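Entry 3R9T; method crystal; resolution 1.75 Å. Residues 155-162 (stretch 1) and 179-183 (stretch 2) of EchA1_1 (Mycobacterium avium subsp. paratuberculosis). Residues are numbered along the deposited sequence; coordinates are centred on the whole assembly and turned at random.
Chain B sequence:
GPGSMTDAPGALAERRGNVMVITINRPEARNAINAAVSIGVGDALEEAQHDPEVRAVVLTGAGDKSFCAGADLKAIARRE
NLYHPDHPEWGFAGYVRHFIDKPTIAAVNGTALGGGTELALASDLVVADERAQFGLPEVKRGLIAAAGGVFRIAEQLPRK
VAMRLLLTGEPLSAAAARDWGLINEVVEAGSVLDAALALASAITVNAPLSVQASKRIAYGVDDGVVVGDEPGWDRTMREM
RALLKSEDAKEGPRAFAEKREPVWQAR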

ATOM      1  N   GLU B 155       5.117   2.914  -3.007  1.00 18.44           N
ATOM      2  CA  GLU B 155       3.899   3.477  -2.423  1.00 18.25           C
ATOM      3  C   GLU B 155       2.655   3.270  -3.292  1.00 18.16           C
ATOM      4  O   GLU B 155       1.525   3.340  -2.794  1.00 19.78           O
ATOM      5  CB  GLU B 155       4.100   4.956  -2.185  1.00 18.78           C
ATOM      6  CG  GLU B 155       5.072   5.216  -1.064  1.00 21.20           C
ATOM      7  CD  GLU B 155       5.391   6.677  -0.832  1.00 22.32           C
ATOM      8  OE1 GLU B 155       5.008   7.531  -1.663  1.00 23.34           O
ATOM      9  OE2 GLU B 155       6.069   6.966   0.190  1.00 22.61           O
ATOM     10  N   GLN B 156       2.867   3.026  -4.579  1.00 17.70           N
ATOM     11  CA  GLN B 156       1.764   2.974  -5.533  1.00 17.88           C
ATOM     12  C   GLN B 156       1.576   1.645  -6.243  1.00 19.54           C
ATOM     13  O   GLN B 156       0.584   1.462  -6.936  1.00 21.37           O
ATOM     14  CB  GLN B 156       1.920   4.098  -6.541  1.00 17.77           C
ATOM     15  CG  GLN B 156       2.020   5.443  -5.854  1.00 16.68           C
ATOM     16  CD  GLN B 156       1.946   6.609  -6.803  1.00 18.86           C
ATOM     17  OE1 GLN B 156       1.419   6.487  -7.912  1.00 19.79           O
ATOM     18  NE2 GLN B 156       2.482   7.755  -6.383  1.00 18.92           N
ATOM     19  N   LEU B 157       2.538   0.745  -6.082  1.00 19.98           N
ATOM     20  CA  LEU B 157       2.494  -0.606  -6.609  1.00 20.09           C
ATOM     21  C   LEU B 157       2.771  -1.552  -5.453  1.00 19.45           C
ATOM     22  O   LEU B 157       3.403  -1.151  -4.477  1.00 18.96           O
ATOM     23  CB  LEU B 157       3.597  -0.786  -7.658  1.00 21.26           C
ATOM     24  CG  LEU B 157       3.389  -0.416  -9.119  1.00 23.17           C
ATOM     25  CD1 LEU B 157       4.656  -0.666  -9.905  1.00 25.46           C
ATOM     26  CD2 LEU B 157       2.307  -1.267  -9.700  1.00 27.32           C
ATOM     27  N   PRO B 158       2.321  -2.811  -5.541  1.00 18.27           N
ATOM     28  CA  PRO B 158       2.678  -3.763  -4.500  1.00 18.91           C
ATOM     29  C   PRO B 158       4.179  -3.800  -4.296  1.00 19.07           C
ATOM     30  O   PRO B 158       4.961  -3.727  -5.239  1.00 19.50           O
ATOM     31  CB  PRO B 158       2.177  -5.090  -5.053  1.00 19.49           C
ATOM     32  CG  PRO B 158       1.031  -4.705  -5.900  1.00 19.03           C
ATOM     33  CD  PRO B 158       1.464  -3.436  -6.564  1.00 18.51           C
ATOM     34  N   ARG B 159       4.580  -3.907  -3.050  1.00 18.80           N
ATOM     35  CA  ARG B 159       5.978  -3.784  -2.723  1.00 19.35           C
ATOM     36  C   ARG B 159       6.897  -4.644  -3.584  1.00 18.90           C
ATOM     37  O   ARG B 159       7.862  -4.132  -4.137  1.00 18.12           O
ATOM     38  CB  ARG B 159       6.176  -4.115  -1.256  1.00 20.55           C
ATOM     39  CG  ARG B 159       7.583  -4.468  -0.875  1.00 24.76           C
ATOM     40  CD  ARG B 159       8.453  -3.264  -0.874  1.00 29.14           C
ATOM     41  NE  ARG B 159       8.153  -2.385   0.249  1.00 32.34           N
ATOM     42  CZ  ARG B 159       8.825  -1.273   0.529  1.00 36.05           C
ATOM     43  NH1 ARG B 159       9.839  -0.892  -0.242  1.00 35.52           N
ATOM     44  NH2 ARG B 159       8.483  -0.537   1.581  1.00 37.08           N
ATOM     45  N   LYS B 160       6.635  -5.935  -3.684  1.00 19.44           N
ATOM     46  CA  LYS B 160       7.521  -6.796  -4.468  1.00 19.78           C
ATOM     47  C   LYS B 160       7.541  -6.421  -5.954  1.00 19.61           C
ATOM     48  O   LYS B 160       8.590  -6.456  -6.587  1.00 19.23           O
ATOM     49  CB  LYS B 160       7.146  -8.279  -4.301  1.00 20.90           C
ATOM     50  CG  LYS B 160       8.072  -9.053  -3.385  1.00 23.13           C
ATOM     51  CD  LYS B 160       8.088  -8.526  -1.983  1.00 24.23           C
ATOM     52  CE  LYS B 160       8.970  -9.404  -1.115  1.00 24.19           C
ATOM     53  NZ  LYS B 160       9.105  -8.827   0.239  1.00 22.78           N
ATOM     54  N   VAL B 161       6.389  -6.060  -6.504  1.00 18.93           N
ATOM     55  CA  VAL B 161       6.304  -5.646  -7.899  1.00 19.21           C
ATOM     56  C   VAL B 161       7.113  -4.345  -8.122  1.00 18.77           C
ATOM     57  O   VAL B 161       7.844  -4.220  -9.127  1.00 19.36           O
ATOM     58  CB  VAL B 161       4.834  -5.488  -8.315  1.00 19.00           C
ATOM     59  CG1 VAL B 161       4.705  -5.006  -9.743  1.00 20.59           C
ATOM     60  CG2 VAL B 161       4.099  -6.825  -8.120  1.00 20.68           C
ATOM     61  N   ALA B 162       6.979  -3.390  -7.197  1.00 17.41           N
ATOM     62  CA  ALA B 162       7.723  -2.137  -7.246  1.00 17.54           C
ATOM     63  C   ALA B 162       9.224  -2.374  -7.185  1.00 17.65           C
ATOM     64  O   ALA B 162       9.999  -1.786  -7.950  1.00 17.13           O
ATOM     65  CB  ALA B 162       7.294  -1.217  -6.099  1.00 17.38           C
ATOM     66  N   ASP B 179      -3.144  -3.124 -14.446  1.00 19.81           N
ATOM     67  CA  ASP B 179      -3.502  -4.286 -13.636  1.00 20.53           C
ATOM     68  C   ASP B 179      -3.070  -4.138 -12.189  1.00 21.22           C
ATOM     69  O   ASP B 179      -3.745  -4.640 -11.286  1.00 23.11           O
ATOM     70  CB  ASP B 179      -2.846  -5.560 -14.183  1.00 21.03           C
ATOM     71  CG  ASP B 179      -3.381  -5.972 -15.538  1.00 22.52           C
ATOM     72  OD1 ASP B 179      -4.459  -5.508 -15.951  1.00 23.80           O
ATOM     73  OD2 ASP B 179      -2.701  -6.786 -16.207  1.00 24.24           O
ATOM     74  N   TRP B 180      -1.934  -3.499 -11.970  1.00 21.64           N
ATOM     75  CA  TRP B 180      -1.373  -3.393 -10.623  1.00 23.00           C
ATOM     76  C   TRP B 180      -2.025  -2.239  -9.865  1.00 24.12           C
ATOM     77  O   TRP B 180      -1.906  -2.134  -8.642  1.00 25.09           O
ATOM     78  CB  TRP B 180       0.158  -3.288 -10.662  1.00 22.73           C
ATOM     79  CG  TRP B 180       0.827  -4.611 -11.021  1.00 23.11           C
ATOM     80  CD1 TRP B 180       1.648  -4.874 -12.095  1.00 23.54           C
ATOM     81  CD2 TRP B 180       0.687  -5.847 -10.315  1.00 23.47           C
ATOM     82  NE1 TRP B 180       2.026  -6.195 -12.084  1.00 24.65           N
ATOM     83  CE2 TRP B 180       1.441  -6.814 -11.009  1.00 25.66           C
ATOM     84  CE3 TRP B 180      -0.022  -6.233  -9.174  1.00 24.14           C
ATOM     85  CZ2 TRP B 180       1.516  -8.135 -10.589  1.00 27.28           C
ATOM     86  CZ3 TRP B 180       0.051  -7.545  -8.760  1.00 26.53           C
ATOM     87  CH2 TRP B 180       0.821  -8.479  -9.463  1.00 27.07           C
ATOM     88  N   GLY B 181      -2.733  -1.381 -10.591  1.00 24.53           N
ATOM     89  CA  GLY B 181      -3.445  -0.246  -9.973  1.00 24.81           C
ATOM     90  C   GLY B 181      -2.629   1.023  -9.996  1.00 24.06           C
ATOM     91  O   GLY B 181      -2.964   2.046  -9.390  1.00 24.34           O
ATOM     92  N   LEU B 182      -1.560   0.971 -10.755  1.00 23.99           N
ATOM     93  CA  LEU B 182      -0.699   2.123 -10.958  1.00 23.98           C
ATOM     94  C   LEU B 182      -1.132   3.263 -11.919  1.00 23.47           C
ATOM     95  O   LEU B 182      -0.700   4.431 -11.795  1.00 24.42           O
ATOM     96  CB  LEU B 182       0.589   1.595 -11.511  1.00 24.52           C
ATOM     97  CG  LEU B 182       1.611   2.669 -11.865  1.00 26.12           C
ATOM     98  CD1 LEU B 182       2.040   3.421 -10.572  1.00 26.78           C
ATOM     99  CD2 LEU B 182       2.816   2.083 -12.586  1.00 29.65           C
ATOM    100  N   ILE B 183      -1.836   2.894 -12.968  1.00 21.02           N
ATOM    101  CA  ILE B 183      -2.528   3.860 -13.802  1.00 20.06           C
ATOM    102  C   ILE B 183      -3.980   3.456 -13.700  1.00 18.78           C
ATOM    103  O   ILE B 183      -4.300   2.342 -13.237  1.00 19.72           O
ATOM    104  CB  ILE B 183      -2.017   3.891 -15.250  1.00 20.24           C
ATOM    105  CG1 ILE B 183      -2.347   2.586 -15.983  1.00 20.01           C
ATOM    106  CG2 ILE B 183      -0.503   4.216 -15.275  1.00 20.06           C
ATOM    107  CD1 ILE B 183      -2.081   2.673 -17.490  1.00 21.38           C
TER
HETATM  108  O   HOH W   1      -1.490   3.276  -7.446  1.00 11.43           O
HETATM  109  O   HOH W   2      -0.898  -0.951  -6.692  1.00 26.42           O

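Two chain turns meet here, each at the edge of a helix. In the first stretch, a weakly bonded helix around Glu155 and Gln156 gives way to Leu157 and Pro158, and a new helix runs from Arg159 onward. Pro158 sits at its N-cap position, a position proline tolerates, since the N-cap backbone NH is not needed for a helical hydrogen bond. Its carbonyl opens the hydrogen-bond ladder, with Ala162 N donating to Pro158 O at 2.8 Å. The second stretch comes out of a helix, and Gly181 is the first residue to leave helical phi/psi; its positive phi (95°) and two bonds back into the last turn make a Schellman motif. A CB at these backbone angles would be jammed against the carbonyl O of Trp180, so local geometry alone calls for glycine.

The closest CA pair is Gln156 CA and Leu182 CA, 6.0 Å apart, yet no direct hydrogen bond links the stretches. Three carbonyls gather here instead, and acceptors cannot bond one another; Gln156 O and Gly181 O stand 4.4 Å apart. Water supplies the missing donors. Water 1 donates to Gln156 O (2.8 Å) and Gly181 O (2.7 Å), while water 2 donates to the same Gln156 O (2.8 Å) and to Trp180 O (2.5 Å). Gln156 O is thus the shared acceptor of two bridges, and the polar side of the contact is carried by backbone and solvent.

The side chains supply an apolar contact centred on Trp180, which has the largest area covered by the other stretch. Val161, in the first turn of the new helix, points toward it and places CG1 3.8 Å from the centroid of the five-membered ring, only 10° off the normal. This is a CH-pi contact over the face, in which a weakly polarised methyl meets the electron-rich indole. Val161 CG2 also packs against Trp180 CZ2 at 3.8 Å. Pro158 CG approaches Trp180 CE3 at 3.8 Å, obliquely to the ring, so the residue that precedes the helix also contributes apolar surface.

Leu157 starts out sideways, but its end comes nearer the other stretch. Its CD2 lies 3.1 Å from Trp180 CB, a very tight carbon-carbon approach, and 3.8 Å from Leu182 CB, so one methyl touches residues on both sides of Gly181. Leu182 CD1 in turn reaches Gln156 CB at 4.1 Å, meeting the aliphatic base of a side chain whose amide is hydrogen-bonded elsewhere in the structure. The rule to read is economical: water joins the carbonyls, while apolar side chains pack against Trp180 and Leu182.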